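Local coordinates for uracil-DNA glycosylase (Sulfolobus tokodaii str. 7, PDB 4ZBY), which belongs to the uracil-DNA glycosylase superfamily and carries an iron/sulfur cluster and a bound uracil in this model, at residues A[2-7]-A[110-115]; A[79-84]-A[104-109]; A[128-133]-A[159-164]. One frame throughout, in Å; residues are numbered along the deposited sequence. Where two conformers were deposited one is given.

Contact 1: A[2-7]-A[110-115]; sequences DSLEKI and IDIIMP
The N-terminal turn of helix 4-12 packs on the C-terminal end of helix 96-113, where Ile112 makes most of the contact, with Ile113 beside it. The contact lies toward the periphery of an alpha/beta fold of the uracil-DNA glycosylase superfamily. An N-cap starts the first helix: Ser3 OG accepts from Lys6 N at 3.0 Å. Ile112 CG1 is anti to its carbonyl carbon (chi1 -75°), and Ile112 CD1 beyond it lies against the backbone of Asp2 and Ser3, 3.5 Å from Ser3 C. The same methyl, Ile112 CD1, meets Ile7 CD1 tip to tip at 3.7 Å. The other branch, Ile112 CG2, lies 3.9 Å from Leu4 CG, where the two side chains run alongside in opposite senses. Leu4 also crosses Ile113 at about a right angle, with Leu4 CD1 4.0 Å from Ile113 CG1. Phe79 of strand 79-82 touches both Leu4 and Ile113, which ties this end of the helix pair to the sheet. The carboxylate of Asp2 forms a salt bridge to Arg108 through OD2. Asp2 OD1 accepts from Ser3 N at 2.9 Å, with the donor 44° out of the carboxylate plane.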
loop_
_atom_site.group_PDB
_atom_site.type_symbol
_atom_site.label_atom_id
_atom_site.label_comp_id
_atom_site.label_asym_id
_atom_site.label_seq_id
_atom_site.Cartn_x
_atom_site.Cartn_y
_atom_site.Cartn_z
ATOM N N ASP A 2 -13.313 -16.792 -0.201
ATOM C CA ASP A 2 -12.948 -15.381 -0.218
ATOM C C ASP A 2 -12.565 -14.953 -1.625
ATOM O O ASP A 2 -12.186 -15.778 -2.463
ATOM C CB ASP A 2 -11.810 -15.095 0.761
ATOM C CG ASP A 2 -11.832 -13.654 1.281
ATOM O OD1 ASP A 2 -12.762 -12.903 0.927
ATOM O OD2 ASP A 2 -10.930 -13.293 2.049
ATOM N N SER A 3 -12.689 -13.662 -1.889
ATOM C CA SER A 3 -12.341 -13.100 -3.187
ATOM C C SER A 3 -12.122 -11.616 -3.032
ATOM O O SER A 3 -12.620 -11.024 -2.093
ATOM C CB SER A 3 -13.430 -13.379 -4.224
ATOM O OG SER A 3 -14.650 -12.749 -3.885
ATOM N N LEU A 4 -11.385 -11.014 -3.962
ATOM C CA LEU A 4 -11.204 -9.568 -3.934
ATOM C C LEU A 4 -12.571 -8.880 -4.081
ATOM O O LEU A 4 -12.816 -7.809 -3.501
ATOM C CB LEU A 4 -10.238 -9.119 -5.030
ATOM C CG LEU A 4 -8.797 -9.573 -4.843
ATOM C CD1 LEU A 4 -7.945 -9.016 -5.972
ATOM C CD2 LEU A 4 -8.253 -9.115 -3.472
ATOM N N GLU A 5 -13.453 -9.511 -4.845
ATOM C CA GLU A 5 -14.801 -9.003 -5.021
ATOM C C GLU A 5 -15.564 -8.949 -3.709
ATOM O O GLU A 5 -16.264 -7.973 -3.444
ATOM C CB GLU A 5 -15.563 -9.871 -6.036
ATOM C CG GLU A 5 -15.008 -9.777 -7.460
ATOM C CD GLU A 5 -14.063 -10.933 -7.847
ATOM O OE1 GLU A 5 -13.191 -11.314 -7.031
ATOM O OE2 GLU A 5 -14.194 -11.460 -8.984
ATOM N N LYS A 6 -15.435 -9.996 -2.901
ATOM C CA LYS A 6 -16.138 -10.085 -1.626
ATOM C C LYS A 6 -15.600 -9.029 -0.673
ATOM O O LYS A 6 -16.354 -8.330 0.008
ATOM C CB LYS A 6 -15.978 -11.485 -1.027
ATOM C CG LYS A 6 -16.668 -11.743 0.301
ATOM C CD LYS A 6 -16.372 -13.183 0.736
ATOM C CE LYS A 6 -17.167 -13.632 1.947
ATOM N NZ LYS A 6 -17.050 -15.116 2.133
ATOM N N ILE A 7 -14.283 -8.923 -0.637
ATOM C CA ILE A 7 -13.633 -7.925 0.205
ATOM C C ILE A 7 -14.084 -6.515 -0.184
ATOM O O ILE A 7 -14.409 -5.679 0.688
ATOM C CB ILE A 7 -12.112 -8.064 0.098
ATOM C CG1 ILE A 7 -11.678 -9.431 0.622
ATOM C CG2 ILE A 7 -11.423 -6.886 0.841
ATOM C CD1 ILE A 7 -10.260 -9.801 0.212
ATOM N N ILE A 110 -3.866 -9.692 0.509
ATOM C CA ILE A 110 -2.562 -10.319 0.310
ATOM C C ILE A 110 -2.703 -11.833 0.128
ATOM O O ILE A 110 -2.052 -12.412 -0.748
ATOM C CB ILE A 110 -1.610 -10.011 1.479
ATOM C CG1 ILE A 110 -1.330 -8.520 1.554
ATOM C CG2 ILE A 110 -0.297 -10.806 1.342
ATOM C CD1 ILE A 110 -0.605 -8.126 2.829
ATOM N N ASP A 111 -3.561 -12.466 0.930
ATOM C CA ASP A 111 -3.767 -13.917 0.859
ATOM C C ASP A 111 -4.190 -14.370 -0.517
ATOM O O ASP A 111 -3.824 -15.471 -0.971
ATOM C CB ASP A 111 -4.836 -14.356 1.867
ATOM C CG ASP A 111 -4.290 -14.492 3.251
ATOM O OD1 ASP A 111 -3.070 -14.303 3.393
ATOM O OD2 ASP A 111 -5.066 -14.802 4.192
ATOM N N ILE A 112 -4.970 -13.522 -1.181
ATOM C CA ILE A 112 -5.513 -13.856 -2.479
ATOM C C ILE A 112 -4.524 -13.506 -3.581
ATOM O O ILE A 112 -4.256 -14.331 -4.456
ATOM C CB ILE A 112 -6.845 -13.131 -2.732
ATOM C CG1 ILE A 112 -7.977 -13.781 -1.922
ATOM C CG2 ILE A 112 -7.185 -13.116 -4.216
ATOM C CD1 ILE A 112 -9.127 -12.826 -1.641
ATOM N N ILE A 113 -3.985 -12.295 -3.543
ATOM C CA ILE A 113 -3.084 -11.862 -4.598
ATOM C C ILE A 113 -1.729 -12.588 -4.588
ATOM O O ILE A 113 -1.225 -12.967 -5.650
ATOM C CB ILE A 113 -2.883 -10.342 -4.512
ATOM C CG1 ILE A 113 -4.223 -9.642 -4.778
ATOM C CG2 ILE A 113 -1.887 -9.883 -5.551
ATOM C CD1 ILE A 113 -4.243 -8.188 -4.354
ATOM N N MET A 114 -1.151 -12.783 -3.401
ATOM C CA MET A 114 0.190 -13.360 -3.256
ATOM C C MET A 114 1.194 -12.733 -4.205
ATOM O O MET A 114 1.856 -13.439 -4.987
ATOM C CB MET A 114 0.154 -14.891 -3.449
ATOM C CG MET A 114 -0.631 -15.588 -2.350
ATOM S SD MET A 114 0.110 -15.324 -0.721
ATOM C CE MET A 114 1.659 -16.215 -0.970
ATOM N N PRO A 115 1.353 -11.409 -4.119
ATOM C CA PRO A 115 2.273 -10.719 -5.029
ATOM C C PRO A 115 3.739 -11.121 -4.827
ATOM O O PRO A 115 4.159 -11.577 -3.733
ATOM C CB PRO A 115 2.056 -9.256 -4.674
ATOM C CG PRO A 115 1.765 -9.311 -3.169
ATOM C CD PRO A 115 0.908 -10.538 -3.014
#

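Contact 2: A[79-84]-A[104-109]; sequences FITNVV and PYLDRQ. With URA (uracil), chain C.
Apolar packing joins Leu106 to Thr81 and Val83 in the buried interior of the chain. Leu106 CG is anti to the backbone N, and the two methyls beyond it meet different residues. Leu106 CD1 lies 3.8 Å from Thr81 CG2. Leu106 CD2 faces the backbone of Val83, 4.1 Å from Val83 CA. Met38 and Val40 of strand 37-41 touch the same leucine.

The polar end of Gln109 also rests on the strand. Its NE2 turns to Phe79 and its OE1 to Thr81. Gln109 NE2 sits at the edge of the Phe79 ring, near its plane and 3.9 Å from Phe79 CZ. The ring and amide planes are 80° apart. Gln109 OE1 is 3.7 Å from Thr81 OG1. The amide is satisfied by partners outside these segments: NE2 donates to Pro28 O, and OE1 accepts from Lys85 NZ. Thr81 OG1 bonds to the same two groups.

Strand 79-82 and helix 104-109 run nearly antiparallel, at 162°, with their axes 9.6 Å apart. This is a helix layered on one side of the sheet in an alpha/beta fold. Past the strand end, a water bridges the two segments, donating to Val83 O at 2.8 Å and accepting weakly from Leu106 N.

Asn82 points away from the helix and pairs with uracil through two hydrogen bonds. Asn82 OD1 accepts from uracil N3 at 2.7 Å, with an N-H...O angle of 168°. Asn82 ND2 donates to uracil O4 at 3.0 Å.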
loop_
_atom_site.group_PDB
_atom_site.type_symbol
_atom_site.label_atom_id
_atom_site.label_comp_id
_atom_site.label_asym_id
_atom_site.label_seq_id
_atom_site.Cartn_x
_atom_site.Cartn_y
_atom_site.Cartn_z
ATOM N N PHE A 79 -1.522 -3.803 -8.067
ATOM C CA PHE A 79 -2.635 -3.664 -7.142
ATOM C C PHE A 79 -2.272 -2.629 -6.108
ATOM O O PHE A 79 -1.150 -2.634 -5.591
ATOM C CB PHE A 79 -2.999 -4.998 -6.464
ATOM C CG PHE A 79 -4.320 -4.948 -5.739
ATOM C CD1 PHE A 79 -4.375 -4.563 -4.416
ATOM C CD2 PHE A 79 -5.511 -5.264 -6.405
ATOM C CE1 PHE A 79 -5.605 -4.502 -3.734
ATOM C CE2 PHE A 79 -6.739 -5.198 -5.751
ATOM C CZ PHE A 79 -6.775 -4.800 -4.410
ATOM N N ILE A 80 -3.205 -1.717 -5.831
ATOM C CA ILE A 80 -2.914 -0.578 -4.952
ATOM C C ILE A 80 -3.979 -0.460 -3.874
ATOM O O ILE A 80 -5.169 -0.439 -4.187
ATOM C CB ILE A 80 -2.880 0.746 -5.746
ATOM C CG1 ILE A 80 -1.778 0.709 -6.815
ATOM C CG2 ILE A 80 -2.687 1.924 -4.778
ATOM C CD1 ILE A 80 -1.847 1.928 -7.795
ATOM N N THR A 81 -3.555 -0.431 -2.622
ATOM C CA THR A 81 -4.513 -0.275 -1.542
ATOM C C THR A 81 -3.815 0.380 -0.352
ATOM O O THR A 81 -2.733 0.939 -0.504
ATOM C CB THR A 81 -5.156 -1.640 -1.176
ATOM O OG1 THR A 81 -6.223 -1.424 -0.233
ATOM C CG2 THR A 81 -4.137 -2.614 -0.607
ATOM N N ASN A 82 -4.469 0.340 0.805
ATOM C CA ASN A 82 -3.974 0.959 2.035
ATOM C C ASN A 82 -4.255 0.058 3.216
ATOM O O ASN A 82 -5.142 -0.779 3.152
ATOM C CB ASN A 82 -4.637 2.315 2.302
ATOM C CG ASN A 82 -4.312 3.355 1.245
ATOM O OD1 ASN A 82 -3.208 3.865 1.187
ATOM N ND2 ASN A 82 -5.288 3.677 0.407
ATOM N N VAL A 83 -3.529 0.260 4.316
ATOM C CA VAL A 83 -3.755 -0.551 5.506
ATOM C C VAL A 83 -5.106 -0.195 6.156
ATOM O O VAL A 83 -5.781 -1.068 6.713
ATOM C CB VAL A 83 -2.582 -0.397 6.508
ATOM C CG1 VAL A 83 -2.448 1.043 6.968
ATOM C CG2 VAL A 83 -2.746 -1.340 7.693
ATOM N N VAL A 84 -5.518 1.074 6.055
ATOM C CA VAL A 84 -6.826 1.499 6.512
ATOM C C VAL A 84 -7.581 2.027 5.296
ATOM O O VAL A 84 -6.995 2.705 4.443
ATOM C CB VAL A 84 -6.711 2.582 7.607
ATOM C CG1 VAL A 84 -8.031 3.292 7.846
ATOM C CG2 VAL A 84 -6.222 1.913 8.898
ATOM N N PRO A 104 -7.521 -6.681 8.766
ATOM C CA PRO A 104 -7.826 -8.016 8.229
ATOM C C PRO A 104 -8.238 -8.007 6.756
ATOM O O PRO A 104 -8.049 -9.026 6.077
ATOM C CB PRO A 104 -8.978 -8.492 9.112
ATOM C CG PRO A 104 -8.706 -7.839 10.434
ATOM C CD PRO A 104 -8.200 -6.458 10.058
ATOM N N TYR A 105 -8.759 -6.883 6.262
ATOM C CA TYR A 105 -9.061 -6.768 4.834
ATOM C C TYR A 105 -7.787 -6.839 4.018
ATOM O O TYR A 105 -7.736 -7.538 3.016
ATOM C CB TYR A 105 -9.780 -5.451 4.517
ATOM C CG TYR A 105 -11.208 -5.344 5.042
ATOM C CD1 TYR A 105 -12.113 -6.378 4.830
ATOM C CD2 TYR A 105 -11.643 -4.199 5.723
ATOM C CE1 TYR A 105 -13.426 -6.287 5.249
ATOM C CE2 TYR A 105 -12.958 -4.093 6.156
ATOM C CZ TYR A 105 -13.846 -5.158 5.908
ATOM O OH TYR A 105 -15.155 -5.101 6.332
ATOM N N LEU A 106 -6.761 -6.104 4.443
ATOM C CA LEU A 106 -5.470 -6.170 3.743
ATOM C C LEU A 106 -4.855 -7.594 3.785
ATOM O O LEU A 106 -4.356 -8.085 2.775
ATOM C CB LEU A 106 -4.503 -5.160 4.355
ATOM C CG LEU A 106 -3.084 -5.157 3.778
ATOM C CD1 LEU A 106 -3.134 -4.801 2.319
ATOM C CD2 LEU A 106 -2.205 -4.170 4.543
ATOM N N ASP A 107 -4.886 -8.218 4.956
ATOM C CA ASP A 107 -4.447 -9.607 5.125
ATOM C C ASP A 107 -5.129 -10.486 4.083
ATOM O O ASP A 107 -4.494 -11.319 3.435
ATOM C CB ASP A 107 -4.787 -10.156 6.509
ATOM C CG ASP A 107 -4.048 -9.466 7.627
ATOM O OD1 ASP A 107 -3.043 -8.778 7.371
ATOM O OD2 ASP A 107 -4.476 -9.638 8.777
ATOM N N ARG A 108 -6.438 -10.298 3.937
ATOM C CA ARG A 108 -7.213 -11.121 3.012
ATOM C C ARG A 108 -6.839 -10.829 1.572
ATOM O O ARG A 108 -6.814 -11.742 0.730
ATOM C CB ARG A 108 -8.708 -10.898 3.232
ATOM C CG ARG A 108 -9.187 -11.491 4.550
ATOM C CD ARG A 108 -10.596 -11.033 4.921
ATOM N NE ARG A 108 -11.588 -11.324 3.887
ATOM C CZ ARG A 108 -12.836 -10.872 3.929
ATOM N NH1 ARG A 108 -13.215 -10.113 4.951
ATOM N NH2 ARG A 108 -13.696 -11.165 2.961
ATOM N N GLN A 109 -6.525 -9.569 1.287
ATOM C CA GLN A 109 -6.161 -9.175 -0.072
ATOM C C GLN A 109 -4.801 -9.770 -0.434
ATOM O O GLN A 109 -4.599 -10.287 -1.558
ATOM C CB GLN A 109 -6.162 -7.636 -0.223
ATOM C CG GLN A 109 -7.554 -7.062 -0.147
ATOM C CD GLN A 109 -7.570 -5.540 -0.083
ATOM O OE1 GLN A 109 -6.763 -4.942 0.627
ATOM N NE2 GLN A 109 -8.471 -4.911 -0.845
HETATM N N1 URA C . -2.241 8.486 0.957
HETATM C C2 URA C . -2.260 7.151 1.166
HETATM O O2 URA C . -1.651 6.612 2.072
HETATM N N3 URA C . -3.140 6.452 0.439
HETATM C C4 URA C . -3.998 6.948 -0.475
HETATM O O4 URA C . -4.696 6.183 -1.119
HETATM C C5 URA C . -3.944 8.342 -0.676
HETATM C C6 URA C . -3.063 9.087 0.033
HETATM O O HOH W 1 -7.073 -3.090 5.343
#

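Contact 3: A[128-133]-A[159-164]; sequences YIFSKM and VFPTYH. With URA (uracil), chain C.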
loop_
_atom_site.group_PDB
_atom_site.type_symbol
_atom_site.label_atom_id
_atom_site.label_comp_id
_atom_site.label_asym_id
_atom_site.label_seq_id
_atom_site.Cartn_x
_atom_site.Cartn_y
_atom_site.Cartn_z
ATOM N N TYR A 128 3.047 -2.056 9.816
ATOM C CA TYR A 128 2.031 -3.103 9.853
ATOM C C TYR A 128 2.562 -4.402 9.235
ATOM O O TYR A 128 2.490 -5.478 9.841
ATOM C CB TYR A 128 0.729 -2.683 9.109
ATOM C CG TYR A 128 -0.222 -3.854 9.132
ATOM C CD1 TYR A 128 -0.388 -4.674 8.026
ATOM C CD2 TYR A 128 -0.866 -4.207 10.312
ATOM C CE1 TYR A 128 -1.200 -5.806 8.094
ATOM C CE2 TYR A 128 -1.672 -5.321 10.385
ATOM C CZ TYR A 128 -1.836 -6.118 9.276
ATOM O OH TYR A 128 -2.657 -7.219 9.377
ATOM N N ILE A 129 3.093 -4.298 8.024
ATOM C CA ILE A 129 3.554 -5.494 7.317
ATOM C C ILE A 129 4.748 -6.101 8.056
ATOM O O ILE A 129 4.820 -7.317 8.191
ATOM C CB ILE A 129 3.917 -5.203 5.833
ATOM C CG1 ILE A 129 2.651 -4.850 5.034
ATOM C CG2 ILE A 129 4.663 -6.406 5.213
ATOM C CD1 ILE A 129 1.605 -5.954 4.957
ATOM N N PHE A 130 5.648 -5.267 8.589
ATOM C CA PHE A 130 6.758 -5.801 9.390
ATOM C C PHE A 130 6.248 -6.591 10.584
ATOM O O PHE A 130 6.873 -7.580 10.989
ATOM C CB PHE A 130 7.692 -4.680 9.863
ATOM C CG PHE A 130 8.784 -4.357 8.887
ATOM C CD1 PHE A 130 10.052 -4.025 9.338
ATOM C CD2 PHE A 130 8.551 -4.404 7.520
ATOM C CE1 PHE A 130 11.067 -3.729 8.426
ATOM C CE2 PHE A 130 9.549 -4.112 6.606
ATOM C CZ PHE A 130 10.813 -3.786 7.056
ATOM N N SER A 131 5.117 -6.172 11.153
ATOM C CA SER A 131 4.559 -6.893 12.293
ATOM C C SER A 131 4.029 -8.270 11.884
ATOM O O SER A 131 4.202 -9.241 12.630
ATOM C CB SER A 131 3.462 -6.068 13.002
ATOM O OG SER A 131 2.233 -6.049 12.266
ATOM N N LYS A 132 3.443 -8.366 10.697
ATOM C CA LYS A 132 2.999 -9.653 10.163
ATOM C C LYS A 132 4.190 -10.556 9.823
ATOM O O LYS A 132 4.113 -11.773 9.975
ATOM C CB LYS A 132 2.125 -9.460 8.919
ATOM C CG LYS A 132 0.803 -8.762 9.171
ATOM C CD LYS A 132 -0.096 -9.567 10.111
ATOM C CE LYS A 132 -0.350 -8.819 11.410
ATOM N NZ LYS A 132 -1.650 -9.202 12.050
ATOM N N MET A 133 5.281 -9.952 9.360
ATOM C CA MET A 133 6.499 -10.679 8.994
ATOM C C MET A 133 7.270 -11.165 10.184
ATOM O O MET A 133 8.039 -12.124 10.097
ATOM C CB MET A 133 7.444 -9.790 8.188
ATOM C CG MET A 133 6.935 -9.362 6.865
ATOM S SD MET A 133 8.013 -8.087 6.211
ATOM C CE MET A 133 9.481 -9.030 5.902
ATOM N N VAL A 159 9.353 -7.744 0.479
ATOM C CA VAL A 159 8.773 -6.518 1.008
ATOM C C VAL A 159 9.782 -5.391 0.865
ATOM O O VAL A 159 10.937 -5.514 1.277
ATOM C CB VAL A 159 8.348 -6.661 2.493
ATOM C CG1 VAL A 159 7.886 -5.299 3.063
ATOM C CG2 VAL A 159 7.245 -7.699 2.631
ATOM N N PHE A 160 9.349 -4.296 0.265
ATOM C CA PHE A 160 10.247 -3.183 0.016
ATOM C C PHE A 160 9.660 -1.881 0.530
ATOM O O PHE A 160 8.771 -1.310 -0.096
ATOM C CB PHE A 160 10.542 -3.069 -1.490
ATOM C CG PHE A 160 11.766 -2.291 -1.797
ATOM C CD1 PHE A 160 12.905 -2.934 -2.250
ATOM C CD2 PHE A 160 11.809 -0.910 -1.600
ATOM C CE1 PHE A 160 14.073 -2.209 -2.501
ATOM C CE2 PHE A 160 12.977 -0.178 -1.856
ATOM C CZ PHE A 160 14.091 -0.829 -2.323
ATOM N N PRO A 161 10.158 -1.402 1.682
ATOM C CA PRO A 161 9.597 -0.169 2.216
ATOM C C PRO A 161 10.173 1.064 1.533
ATOM O O PRO A 161 11.357 1.080 1.250
ATOM C CB PRO A 161 10.023 -0.194 3.699
ATOM C CG PRO A 161 10.496 -1.601 3.952
ATOM C CD PRO A 161 11.047 -2.078 2.642
ATOM N N THR A 162 9.349 2.072 1.286
ATOM C CA THR A 162 9.818 3.369 0.806
ATOM C C THR A 162 9.172 4.509 1.593
ATOM O O THR A 162 8.279 4.289 2.412
ATOM C CB THR A 162 9.493 3.578 -0.677
ATOM O OG1 THR A 162 8.103 3.914 -0.818
ATOM C CG2 THR A 162 9.782 2.309 -1.494
ATOM N N TYR A 163 9.619 5.736 1.340
ATOM C CA TYR A 163 8.934 6.891 1.897
ATOM C C TYR A 163 7.589 6.988 1.214
ATOM O O TYR A 163 7.388 6.438 0.141
ATOM C CB TYR A 163 9.744 8.170 1.698
ATOM C CG TYR A 163 10.981 8.269 2.561
ATOM C CD1 TYR A 163 10.955 7.889 3.902
ATOM C CD2 TYR A 163 12.169 8.760 2.042
ATOM C CE1 TYR A 163 12.086 7.984 4.695
ATOM C CE2 TYR A 163 13.306 8.867 2.833
ATOM C CZ TYR A 163 13.259 8.473 4.154
ATOM O OH TYR A 163 14.387 8.567 4.942
ATOM N N HIS A 164 6.646 7.657 1.852
ATOM C CA HIS A 164 5.354 7.839 1.248
ATOM C C HIS A 164 5.469 8.891 0.156
ATOM O O HIS A 164 6.205 9.857 0.309
ATOM C CB HIS A 164 4.363 8.267 2.320
ATOM C CG HIS A 164 2.950 8.258 1.865
ATOM N ND1 HIS A 164 2.420 9.250 1.068
ATOM C CD2 HIS A 164 1.944 7.387 2.113
ATOM C CE1 HIS A 164 1.145 8.989 0.840
ATOM N NE2 HIS A 164 0.833 7.864 1.465
HETATM N N1 URA C . -2.241 8.486 0.957
HETATM C C2 URA C . -2.260 7.151 1.166
HETATM O O2 URA C . -1.651 6.612 2.072
HETATM N N3 URA C . -3.140 6.452 0.439
HETATM C C4 URA C . -3.998 6.948 -0.475
HETATM O O4 URA C . -4.696 6.183 -1.119
HETATM C C5 URA C . -3.944 8.342 -0.676
HETATM C C6 URA C . -3.063 9.087 0.033
#
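This is a buried apolar contact between the last turn of helix 123-133 and strand 155-162 of the central sheet. Val159 is at its centre. Val159 CG2 lies 3.7 Å from Met133 SD, and these two side chains lie antiparallel, flank to flank. Ile129 CG2 approaches the same methyl, Val159 CG2, at 3.9 Å. The other branch, Val159 CG1, is anti to the backbone N (chi1 174°) and reaches the edge of the Phe130 ring, near its plane and 4.1 Å from Phe130 CE2. Pro161 extends the patch, with Pro161 CG 3.8 Å from Phe130 CE2. Tyr148 of the neighbouring strand 148-152 meets the Phe130 ring edge-to-face.

At the end of the strand, Thr162 OG1 donates to Tyr163 O, the carbonyl of the next residue. His164 lies far from the helix and turns the edge of its ring to uracil. His164 NE2 donates to uracil O2 at 2.8 Å, with an N-H...O angle of 161°. The other ring nitrogen, ND1, is hydrogen-bonded to Ala166 N. Helix 123-133 thus covers the strand in the layered alpha/beta fold of the uracil-DNA glycosylase superfamily, and the loop after that strand carries His164 into the uracil pocket.

How the contacts relate
Helix 96-113 is shared by contacts 1 and 2, whose centres lie about 9 Å apart. Contact 2 is nested along the chain inside the loop closed by contact 1, and contact 3 follows both. Contacts 2 and 3 reach the same mixed sheet through strands 79-82 and 155-162, with centres about 13 Å apart. Leu106 and Val83 of contact 2 pack on Tyr128 of contact 3, and Asp107 OD1 probably hydrogen-bonds to Tyr128 OH. The centres of contacts 1 and 3 are about 19 Å apart, but the two still touch through Ile110 and Ile129. Helices 96-113 and 123-133 touch each other where they pack on the sheet, while contacts 2 and 3 each supply a uracil-binding residue.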